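Local coordinates for protein catechol O-methyltransferase (Niastella koreensis, PDB 7CVW) that transfers a methyl group from S-adenosyl-L-methionine to a hydroxyl of catechol-like compounds, using magnesium, and yields meta- and para-products without regiospecificity, at residues P37-S42 against G65-Y70; K47-L52 against I73-A78; D134-D139 against T160-D165. All coordinates share one frame; numbering follows the deposited sequence.

Interaction 1 of 3, residues P37-S42 against G65-Y70; sequences PAISVS and GTLAGY. With SAH (S-adenosyl-L-homocysteine), chain E.
The backbone N-H of Val-41 binds carboxylate oxygen OXT of S-adenosyl-L-homocysteine, N to OXT 2.9 Å, while 65-70, which packs against Val-41 through Tyr-70, holds the other polar end of the same amino acid moiety. There the amino N donates to the carbonyl O of Gly-65 at 3.0 Å, and Asp-139 is its second acceptor. Gly-65 suits its place, with positive phi and ribose O4' close to its CA. Thr-66 to Gly-69 form a type II' turn. Leu-67 holds its first corner with phi 57°, unusual for a residue with a side chain. With CG anti to the backbone N (chi1 -168°), Leu-67 divides its two methyls: CD1 lies 3.6 Å from O3' of the ribose, and CD2 meets Ser-40 N at 3.7 Å and also touches CG1 of Ile-39. The tip of Ile-39, CD1, rests 3.6 Å from the ligand sulfur SD. Tyr-70 presents CE1 obliquely to the carbonyl O of Val-41 (3.3 Å), while CG2 of Val-41 comes in the ring plane, at the edge beside CD1. The hydroxyl of Tyr-70 is bonded to Glu-20. Turning sharply after strand 60-64, the glycine-containing loop under the cofactor is the signature of the Rossmann-like class I methyltransferase fold.

Interaction 2 of 3, residues K47-L52 against I73-A78; sequences KFLQLL and IWMARA
Helical residues 47-52 and 73-76 run in broadly the same direction and come closest at Gln-50 and Met-75, whose CA atoms are 4.7 Å apart. Gln-50 carries the polar link. Its chain is fully stretched, CG anti to the backbone N (chi1 -175°), which takes the amide across to the other helix, where NE2 donates to the carbonyl O of Trp-74 at 3.0 Å. The donor sits in the carbonyl plane on a lone pair, with an N-H...O angle of 148°. Ala-78 N bonds to Met-75 O rather than Trp-74 O, consistent with the glutamine amide serving as donor to that carbonyl. The indole of Trp-74 is approached from two directions: the backbone N of Lys-47 stands 3.6 Å above the plane over its centre, whereas CD of Gln-50 comes in plane at the edge. Lys-47 adds aliphatic cover, CD to CZ3 3.8 Å, before its NZ reaches Leu-17 O and Ala-201 O of the second subunit. Deeper down, Leu-49 CB meets Met-75 CG at 3.9 Å, and both side chains settle on Phe-137. Packed side by side over one face of the central sheet, the helices are part of one outer layer of the alpha/beta/alpha sandwich.

Interaction 3 of 3, residues D134-D139 against T160-D165; sequences DMIFID and TLIVAD. With MG (magnesium ion), chain C; SAH (S-adenosyl-L-homocysteine), chain E.
Strands 135-138 and 160-165 lie side by side in parallel, their axes 4.7 Å apart and 14° from alignment, with Asp-134 level with Thr-160 and Ile-138 with Ala-164. They are neighbouring strands of the Rossmann-like sheet, joined by a beta-alpha-beta crossover through helix 145-154. Five backbone bonds zigzag between them, from Leu-161 N to Asp-134 O at one end to Asp-165 N to Ile-138 O at the other, the ladder of a parallel pair. Beta-branched residues, well suited to extended chain, fill much of both strands. Ile-136, Ile-138, Ile-162 and Ala-164 form the face toward helix 145-154, where Ile-138 CD1 touches Ile-162 CG2. On the opposite face Met-135, Phe-137 and Leu-161 pack under helix 43-55, and Val-163 beside them reaches Met-215; the ring of Phe-137 sets CD1 3.8 Å from Val-163 CG1. CB of Asp-139 covers one face of that ring, off toward its rim.

At their C-terminal ends the strands supply the metal site. Asp-139 and Asp-165 point the same way, each with CG anti to its backbone N, and their carboxylate planes stand 62° apart. Magnesium is bound by Asp-139 OD1 and Asp-165 OD2, each at 2.4 Å, and by two waters, with Asn-166 as the further protein ligand. Asp-139 OD2 makes a longer contact with the metal, 2.7 Å, and it accepts a hydrogen bond from the amino N of S-adenosyl-L-homocysteine at 2.8 Å. One carboxylate thus ties metal to cofactor; a second tie runs through a metal-bound water, 2.4 Å from magnesium, which appears to donate to the cofactor oxygen OXT (water O to OXT 3.0 Å).

Overall arrangement
All three contacts belong to one Rossmann-like domain. Along the chain the segments of interactions 1 and 2 alternate, and both contacts close before interaction 3 opens. Their centres are about 14 Å (1 and 2), 15 Å (1 and 3) and 12 Å (2 and 3) apart. Segment 37-42 leads into helix 43-55, which carries 47-52, while 65-70 leads from strand 60-64 into helix 70-76, so the loops of interaction 1 directly precede the helices of interaction 2. Those helices lie on the sheet to which interaction 3 contributes two strands, with Leu-52 against Leu-161 and the carbonyl of Leu-49 beside CE of Met-135. Val-41 touches Leu-49, Phe-137 and Asp-165, joining cofactor loop, helix layer and metal site.

Interaction 1 of 3, residues P37-S42 against G65-Y70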
loop_
_atom_site.group_PDB
_atom_site.type_symbol
_atom_site.label_atom_id
_atom_site.label_comp_id
_atom_site.label_asym_id
_atom_site.label_seq_id
_atom_site.Cartn_x
_atom_site.Cartn_y
_atom_site.Cartn_z
ATOM N N PRO A 37 16.374 20.667 -2.036
ATOM C CA PRO A 37 16.365 19.760 -0.892
ATOM C C PRO A 37 16.258 18.289 -1.324
ATOM O O PRO A 37 15.589 17.984 -2.300
ATOM C CB PRO A 37 15.164 20.235 -0.083
ATOM C CG PRO A 37 14.255 20.875 -1.102
ATOM C CD PRO A 37 15.168 21.494 -2.137
ATOM N N ALA A 38 16.934 17.418 -0.574
ATOM C CA ALA A 38 17.041 15.966 -0.854
ATOM C C ALA A 38 15.811 15.280 -0.275
ATOM O O ALA A 38 15.951 14.552 0.691
ATOM C CB ALA A 38 18.311 15.393 -0.254
ATOM N N ILE A 39 14.633 15.581 -0.799
ATOM C CA ILE A 39 13.357 15.145 -0.165
ATOM C C ILE A 39 12.469 14.377 -1.147
ATOM O O ILE A 39 11.260 14.289 -0.882
ATOM C CB ILE A 39 12.643 16.343 0.472
ATOM C CG1 ILE A 39 12.226 17.428 -0.526
ATOM C CG2 ILE A 39 13.514 16.904 1.597
ATOM C CD1 ILE A 39 11.419 18.573 0.058
ATOM N N SER A 40 13.025 13.810 -2.213
ATOM C CA SER A 40 12.257 12.906 -3.111
ATOM C C SER A 40 11.725 11.730 -2.316
ATOM O O SER A 40 12.342 11.346 -1.307
ATOM C CB SER A 40 13.078 12.333 -4.241
ATOM O OG SER A 40 13.736 13.338 -5.010
ATOM N N VAL A 41 10.678 11.091 -2.814
ATOM C CA VAL A 41 10.333 9.741 -2.283
ATOM C C VAL A 41 11.557 8.817 -2.431
ATOM O O VAL A 41 12.433 9.032 -3.290
ATOM C CB VAL A 41 9.096 9.109 -2.938
ATOM C CG1 VAL A 41 7.856 9.933 -2.615
ATOM C CG2 VAL A 41 9.265 8.898 -4.443
ATOM N N SER A 42 11.619 7.793 -1.592
ATOM C CA SER A 42 12.698 6.780 -1.677
ATOM C C SER A 42 12.450 5.900 -2.894
ATOM O O SER A 42 11.333 5.859 -3.429
ATOM C CB SER A 42 12.721 5.952 -0.427
ATOM O OG SER A 42 11.557 5.125 -0.367
ATOM N N GLY A 65 3.459 18.955 -6.232
ATOM C CA GLY A 65 4.817 18.972 -5.703
ATOM C C GLY A 65 5.723 18.098 -6.545
ATOM O O GLY A 65 5.811 16.883 -6.302
ATOM N N THR A 66 6.422 18.685 -7.502
ATOM C CA THR A 66 7.255 17.931 -8.466
ATOM C C THR A 66 8.686 17.734 -7.949
ATOM O O THR A 66 9.248 16.627 -8.140
ATOM C CB THR A 66 7.275 18.687 -9.795
ATOM O OG1 THR A 66 5.968 19.171 -10.103
ATOM C CG2 THR A 66 7.818 17.833 -10.918
ATOM N N LEU A 67 9.244 18.774 -7.355
ATOM C CA LEU A 67 10.684 18.783 -7.002
ATOM C C LEU A 67 11.491 18.545 -8.290
ATOM O O LEU A 67 11.377 19.345 -9.159
ATOM C CB LEU A 67 11.009 17.809 -5.870
ATOM C CG LEU A 67 12.398 17.975 -5.256
ATOM C CD1 LEU A 67 12.510 19.290 -4.514
ATOM C CD2 LEU A 67 12.648 16.829 -4.298
ATOM N N ALA A 68 12.272 17.465 -8.358
ATOM C CA ALA A 68 13.085 17.160 -9.558
ATOM C C ALA A 68 12.376 16.124 -10.447
ATOM O O ALA A 68 12.978 15.654 -11.405
ATOM C CB ALA A 68 14.450 16.697 -9.103
ATOM N N GLY A 69 11.144 15.744 -10.121
ATOM C CA GLY A 69 10.365 14.812 -10.949
ATOM C C GLY A 69 10.655 13.353 -10.641
ATOM O O GLY A 69 10.291 12.516 -11.475
ATOM N N TYR A 70 11.278 13.034 -9.505
ATOM C CA TYR A 70 11.640 11.634 -9.140
ATOM C C TYR A 70 10.349 10.814 -8.992
ATOM O O TYR A 70 10.168 9.772 -9.649
ATOM C CB TYR A 70 12.541 11.620 -7.908
ATOM C CG TYR A 70 13.051 10.248 -7.590
ATOM C CD1 TYR A 70 12.309 9.425 -6.776
ATOM C CD2 TYR A 70 14.234 9.769 -8.126
ATOM C CE1 TYR A 70 12.719 8.135 -6.474
ATOM C CE2 TYR A 70 14.655 8.478 -7.843
ATOM C CZ TYR A 70 13.899 7.668 -7.019
ATOM O OH TYR A 70 14.270 6.383 -6.784
HETATM N N SAH E . 6.970 14.504 -4.996
HETATM C CA SAH E . 8.396 14.881 -5.058
HETATM C CB SAH E . 8.785 15.737 -3.844
HETATM C CG SAH E . 8.014 17.008 -3.708
HETATM S SD SAH E . 8.939 18.021 -2.485
HETATM C C SAH E . 9.194 13.576 -5.091
HETATM O O SAH E . 10.046 13.467 -5.898
HETATM O OXT SAH E . 8.898 12.773 -4.274
HETATM C "C5'" SAH E . 7.776 19.405 -2.273
HETATM C "C4'" SAH E . 7.705 20.263 -3.506
HETATM O "O4'" SAH E . 6.549 21.096 -3.356
HETATM C "C3'" SAH E . 8.885 21.232 -3.740
HETATM O "O3'" SAH E . 9.436 21.113 -5.038
HETATM C "C2'" SAH E . 8.272 22.619 -3.532
HETATM O "O2'" SAH E . 8.864 23.627 -4.304
HETATM C "C1'" SAH E . 6.835 22.338 -3.929
HETATM N N9 SAH E . 5.873 23.306 -3.455
HETATM C C8 SAH E . 5.944 24.084 -2.337
HETATM N N7 SAH E . 4.925 24.888 -2.208
HETATM C C5 SAH E . 4.132 24.629 -3.307
HETATM C C6 SAH E . 2.898 25.149 -3.745
HETATM N N6 SAH E . 2.243 26.101 -3.114
HETATM N N1 SAH E . 2.397 24.671 -4.886
HETATM C C2 SAH E . 3.072 23.719 -5.527
HETATM N N3 SAH E . 4.236 23.172 -5.224
HETATM C C4 SAH E . 4.711 23.649 -4.079
#

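Interaction 2 of 3, residues K47-L52 against I73-A78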
loop_
_atom_site.group_PDB
_atom_site.type_symbol
_atom_site.label_atom_id
_atom_site.label_comp_id
_atom_site.label_asym_id
_atom_site.label_seq_id
_atom_site.Cartn_x
_atom_site.Cartn_y
_atom_site.Cartn_z
ATOM N N LYS A 47 8.565 2.794 -6.276
ATOM C CA LYS A 47 8.010 1.538 -6.824
ATOM C C LYS A 47 6.586 1.331 -6.294
ATOM O O LYS A 47 5.721 0.932 -7.066
ATOM C CB LYS A 47 8.932 0.378 -6.448
ATOM C CG LYS A 47 8.538 -0.973 -7.027
ATOM C CD LYS A 47 8.616 -1.045 -8.545
ATOM C CE LYS A 47 8.431 -2.459 -9.082
ATOM N NZ LYS A 47 9.631 -3.291 -8.831
ATOM N N PHE A 48 6.335 1.624 -5.024
ATOM C CA PHE A 48 4.983 1.481 -4.443
ATOM C C PHE A 48 3.990 2.391 -5.174
ATOM O O PHE A 48 2.910 1.917 -5.579
ATOM C CB PHE A 48 5.050 1.756 -2.947
ATOM C CG PHE A 48 3.723 1.700 -2.229
ATOM C CD1 PHE A 48 2.895 0.600 -2.354
ATOM C CD2 PHE A 48 3.342 2.705 -1.359
ATOM C CE1 PHE A 48 1.692 0.516 -1.662
ATOM C CE2 PHE A 48 2.158 2.598 -0.647
ATOM C CZ PHE A 48 1.321 1.525 -0.821
ATOM N N LEU A 49 4.345 3.665 -5.395
ATOM C CA LEU A 49 3.463 4.613 -6.122
ATOM C C LEU A 49 3.197 4.072 -7.533
ATOM O O LEU A 49 2.056 4.183 -8.013
ATOM C CB LEU A 49 4.127 5.994 -6.160
ATOM C CG LEU A 49 4.197 6.734 -4.818
ATOM C CD1 LEU A 49 4.867 8.081 -4.996
ATOM C CD2 LEU A 49 2.811 6.942 -4.196
ATOM N N GLN A 50 4.211 3.502 -8.180
ATOM C CA GLN A 50 4.052 2.952 -9.545
ATOM C C GLN A 50 3.052 1.798 -9.491
ATOM O O GLN A 50 2.178 1.716 -10.363
ATOM C CB GLN A 50 5.402 2.517 -10.097
ATOM C CG GLN A 50 5.321 2.059 -11.543
ATOM C CD GLN A 50 6.700 1.668 -12.008
ATOM O OE1 GLN A 50 7.161 0.561 -11.720
ATOM N NE2 GLN A 50 7.380 2.575 -12.704
ATOM N N LEU A 51 3.181 0.920 -8.509
ATOM C CA LEU A 51 2.262 -0.235 -8.378
ATOM C C LEU A 51 0.844 0.250 -8.118
ATOM O O LEU A 51 -0.097 -0.350 -8.634
ATOM C CB LEU A 51 2.770 -1.143 -7.260
ATOM C CG LEU A 51 4.062 -1.887 -7.582
ATOM C CD1 LEU A 51 4.601 -2.586 -6.353
ATOM C CD2 LEU A 51 3.859 -2.913 -8.687
ATOM N N LEU A 52 0.670 1.250 -7.284
ATOM C CA LEU A 52 -0.677 1.798 -7.001
ATOM C C LEU A 52 -1.264 2.348 -8.307
ATOM O O LEU A 52 -2.442 2.132 -8.560
ATOM C CB LEU A 52 -0.591 2.881 -5.924
ATOM C CG LEU A 52 -0.314 2.393 -4.510
ATOM C CD1 LEU A 52 -0.094 3.562 -3.570
ATOM C CD2 LEU A 52 -1.413 1.506 -3.964
ATOM N N ILE A 73 8.480 10.477 -12.399
ATOM C CA ILE A 73 8.980 9.442 -13.347
ATOM C C ILE A 73 8.424 8.066 -12.961
ATOM O O ILE A 73 7.987 7.327 -13.845
ATOM C CB ILE A 73 10.516 9.453 -13.385
ATOM C CG1 ILE A 73 11.000 10.743 -14.054
ATOM C CG2 ILE A 73 11.064 8.214 -14.072
ATOM C CD1 ILE A 73 12.452 11.083 -13.809
ATOM N N TRP A 74 8.517 7.679 -11.690
ATOM C CA TRP A 74 7.970 6.384 -11.205
ATOM C C TRP A 74 6.497 6.264 -11.608
ATOM O O TRP A 74 6.095 5.243 -12.210
ATOM C CB TRP A 74 8.138 6.286 -9.697
ATOM C CG TRP A 74 9.474 5.797 -9.230
ATOM C CD1 TRP A 74 10.435 6.510 -8.570
ATOM C CD2 TRP A 74 9.965 4.454 -9.333
ATOM N NE1 TRP A 74 11.482 5.697 -8.251
ATOM C CE2 TRP A 74 11.223 4.428 -8.710
ATOM C CE3 TRP A 74 9.448 3.276 -9.879
ATOM C CZ2 TRP A 74 11.990 3.260 -8.636
ATOM C CZ3 TRP A 74 10.214 2.132 -9.826
ATOM C CH2 TRP A 74 11.446 2.118 -9.175
ATOM N N MET A 75 5.667 7.255 -11.319
ATOM C CA MET A 75 4.216 7.135 -11.631
ATOM C C MET A 75 3.963 7.214 -13.139
ATOM O O MET A 75 3.137 6.447 -13.621
ATOM C CB MET A 75 3.390 8.201 -10.910
ATOM C CG MET A 75 3.409 7.981 -9.417
ATOM S SD MET A 75 2.320 9.145 -8.544
ATOM C CE MET A 75 3.234 10.666 -8.746
ATOM N N ALA A 76 4.627 8.106 -13.882
ATOM C CA ALA A 76 4.331 8.284 -15.326
ATOM C C ALA A 76 4.680 7.006 -16.094
ATOM O O ALA A 76 4.016 6.698 -17.111
ATOM C CB ALA A 76 5.106 9.458 -15.862
ATOM N N ARG A 77 5.640 6.231 -15.596
ATOM C CA ARG A 77 6.001 4.948 -16.249
ATOM C C ARG A 77 4.882 3.906 -16.126
ATOM O O ARG A 77 4.960 2.918 -16.875
ATOM C CB ARG A 77 7.325 4.444 -15.683
ATOM C CG ARG A 77 8.494 5.186 -16.308
ATOM C CD ARG A 77 9.810 4.874 -15.661
ATOM N NE ARG A 77 10.894 5.441 -16.430
ATOM C CZ ARG A 77 12.175 5.442 -16.058
ATOM N NH1 ARG A 77 12.550 4.893 -14.919
ATOM N NH2 ARG A 77 13.080 5.963 -16.872
ATOM N N ALA A 78 3.853 4.102 -15.297
ATOM C CA ALA A 78 2.701 3.181 -15.225
ATOM C C ALA A 78 1.678 3.516 -16.316
ATOM O O ALA A 78 0.760 2.717 -16.494
ATOM C CB ALA A 78 2.047 3.260 -13.876
#

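Interaction 3 of 3, residues D134-D139 against T160-D165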
loop_
_atom_site.group_PDB
_atom_site.type_symbol
_atom_site.label_atom_id
_atom_site.label_comp_id
_atom_site.label_asym_id
_atom_site.label_seq_id
_atom_site.Cartn_x
_atom_site.Cartn_y
_atom_site.Cartn_z
ATOM N N ASP A 134 -7.415 9.402 -12.166
ATOM C CA ASP A 134 -7.516 8.026 -11.624
ATOM C C ASP A 134 -6.723 7.953 -10.323
ATOM O O ASP A 134 -7.093 7.153 -9.444
ATOM C CB ASP A 134 -6.975 7.041 -12.653
ATOM C CG ASP A 134 -7.737 7.107 -13.960
ATOM O OD1 ASP A 134 -8.955 6.910 -13.899
ATOM O OD2 ASP A 134 -7.136 7.452 -15.006
ATOM N N MET A 135 -5.639 8.735 -10.234
ATOM C CA MET A 135 -4.747 8.763 -9.052
ATOM C C MET A 135 -4.247 10.190 -8.852
ATOM O O MET A 135 -3.964 10.877 -9.848
ATOM C CB MET A 135 -3.575 7.807 -9.223
ATOM C CG MET A 135 -2.669 7.760 -8.026
ATOM S SD MET A 135 -1.467 6.438 -8.243
ATOM C CE MET A 135 -0.291 6.744 -6.930
ATOM N N ILE A 136 -4.197 10.620 -7.591
ATOM C CA ILE A 136 -3.745 11.985 -7.213
ATOM C C ILE A 136 -2.723 11.821 -6.109
ATOM O O ILE A 136 -3.048 11.130 -5.111
ATOM C CB ILE A 136 -4.925 12.886 -6.798
ATOM C CG1 ILE A 136 -5.981 12.935 -7.910
ATOM C CG2 ILE A 136 -4.430 14.275 -6.433
ATOM C CD1 ILE A 136 -7.198 13.740 -7.599
ATOM N N PHE A 137 -1.544 12.403 -6.287
ATOM C CA PHE A 137 -0.456 12.368 -5.284
ATOM C C PHE A 137 -0.276 13.773 -4.742
ATOM O O PHE A 137 0.158 14.657 -5.478
ATOM C CB PHE A 137 0.822 11.773 -5.876
ATOM C CG PHE A 137 1.967 11.618 -4.906
ATOM C CD1 PHE A 137 1.766 11.014 -3.672
ATOM C CD2 PHE A 137 3.258 12.038 -5.223
ATOM C CE1 PHE A 137 2.818 10.863 -2.785
ATOM C CE2 PHE A 137 4.302 11.877 -4.327
ATOM C CZ PHE A 137 4.085 11.270 -3.121
ATOM N N ILE A 138 -0.633 13.972 -3.483
ATOM C CA ILE A 138 -0.486 15.259 -2.756
ATOM C C ILE A 138 0.853 15.251 -2.022
ATOM O O ILE A 138 1.027 14.465 -1.070
ATOM C CB ILE A 138 -1.640 15.475 -1.783
ATOM C CG1 ILE A 138 -2.982 15.419 -2.511
ATOM C CG2 ILE A 138 -1.433 16.781 -1.033
ATOM C CD1 ILE A 138 -4.168 15.578 -1.599
ATOM N N ASP A 139 1.783 16.084 -2.479
ATOM C CA ASP A 139 3.151 16.071 -1.911
ATOM C C ASP A 139 3.802 17.438 -2.066
ATOM O O ASP A 139 5.000 17.492 -2.283
ATOM C CB ASP A 139 3.989 14.960 -2.535
ATOM C CG ASP A 139 5.213 14.665 -1.693
ATOM O OD1 ASP A 139 5.131 14.923 -0.438
ATOM O OD2 ASP A 139 6.245 14.185 -2.292
ATOM N N THR A 160 -11.263 6.819 -7.579
ATOM C CA THR A 160 -9.978 7.561 -7.602
ATOM C C THR A 160 -9.223 7.260 -6.308
ATOM O O THR A 160 -9.829 7.285 -5.222
ATOM C CB THR A 160 -10.189 9.066 -7.720
ATOM O OG1 THR A 160 -10.716 9.366 -9.017
ATOM C CG2 THR A 160 -8.909 9.829 -7.469
ATOM N N LEU A 161 -7.915 7.041 -6.429
ATOM C CA LEU A 161 -6.993 6.863 -5.299
ATOM C C LEU A 161 -6.303 8.192 -5.070
ATOM O O LEU A 161 -5.666 8.703 -6.022
ATOM C CB LEU A 161 -5.962 5.789 -5.631
ATOM C CG LEU A 161 -4.854 5.622 -4.605
ATOM C CD1 LEU A 161 -5.399 5.139 -3.278
ATOM C CD2 LEU A 161 -3.787 4.672 -5.145
ATOM N N ILE A 162 -6.379 8.695 -3.835
ATOM C CA ILE A 162 -5.659 9.913 -3.406
ATOM C C ILE A 162 -4.640 9.466 -2.372
ATOM O O ILE A 162 -5.004 8.779 -1.406
ATOM C CB ILE A 162 -6.601 10.993 -2.849
ATOM C CG1 ILE A 162 -7.696 11.331 -3.851
ATOM C CG2 ILE A 162 -5.792 12.226 -2.473
ATOM C CD1 ILE A 162 -8.856 12.101 -3.280
ATOM N N VAL A 163 -3.384 9.806 -2.621
ATOM C CA VAL A 163 -2.239 9.485 -1.736
ATOM C C VAL A 163 -1.659 10.806 -1.253
ATOM O O VAL A 163 -1.466 11.703 -2.100
ATOM C CB VAL A 163 -1.175 8.673 -2.488
ATOM C CG1 VAL A 163 0.009 8.357 -1.590
ATOM C CG2 VAL A 163 -1.765 7.415 -3.073
ATOM N N ALA A 164 -1.399 10.936 0.035
ATOM C CA ALA A 164 -0.787 12.152 0.604
ATOM C C ALA A 164 0.468 11.744 1.359
ATOM O O ALA A 164 0.358 10.905 2.268
ATOM C CB ALA A 164 -1.750 12.889 1.515
ATOM N N ASP A 165 1.624 12.297 1.003
ATOM C CA ASP A 165 2.898 11.912 1.651
ATOM C C ASP A 165 3.140 12.750 2.911
ATOM O O ASP A 165 2.645 13.888 3.000
ATOM C CB ASP A 165 4.069 12.048 0.673
ATOM C CG ASP A 165 5.346 11.352 1.085
ATOM O OD1 ASP A 165 5.246 10.372 1.843
ATOM O OD2 ASP A 165 6.443 11.782 0.619
HETATM MG MG MG C . 7.231 13.983 0.174
HETATM N N SAH E . 6.970 14.504 -4.996
HETATM C CA SAH E . 8.396 14.881 -5.058
HETATM C CB SAH E . 8.785 15.737 -3.844
HETATM C CG SAH E . 8.014 17.008 -3.708
HETATM S SD SAH E . 8.939 18.021 -2.485
HETATM C C SAH E . 9.194 13.576 -5.091
HETATM O O SAH E . 10.046 13.467 -5.898
HETATM O OXT SAH E . 8.898 12.773 -4.274
HETATM C "C5'" SAH E . 7.776 19.405 -2.273
HETATM C "C4'" SAH E . 7.705 20.263 -3.506
HETATM O "O4'" SAH E . 6.549 21.096 -3.356
HETATM C "C3'" SAH E . 8.885 21.232 -3.740
HETATM O "O3'" SAH E . 9.436 21.113 -5.038
HETATM C "C2'" SAH E . 8.272 22.619 -3.532
HETATM O "O2'" SAH E . 8.864 23.627 -4.304
HETATM C "C1'" SAH E . 6.835 22.338 -3.929
HETATM N N9 SAH E . 5.873 23.306 -3.455
HETATM C C8 SAH E . 5.944 24.084 -2.337
HETATM N N7 SAH E . 4.925 24.888 -2.208
HETATM C C5 SAH E . 4.132 24.629 -3.307
HETATM C C6 SAH E . 2.898 25.149 -3.745
HETATM N N6 SAH E . 2.243 26.101 -3.114
HETATM N N1 SAH E . 2.397 24.671 -4.886
HETATM C C2 SAH E . 3.072 23.719 -5.527
HETATM N N3 SAH E . 4.236 23.172 -5.224
HETATM C C4 SAH E . 4.711 23.649 -4.079
HETATM O O HOH W 1 8.904 13.136 -1.298
HETATM O O HOH W 2 7.769 16.425 0.181
#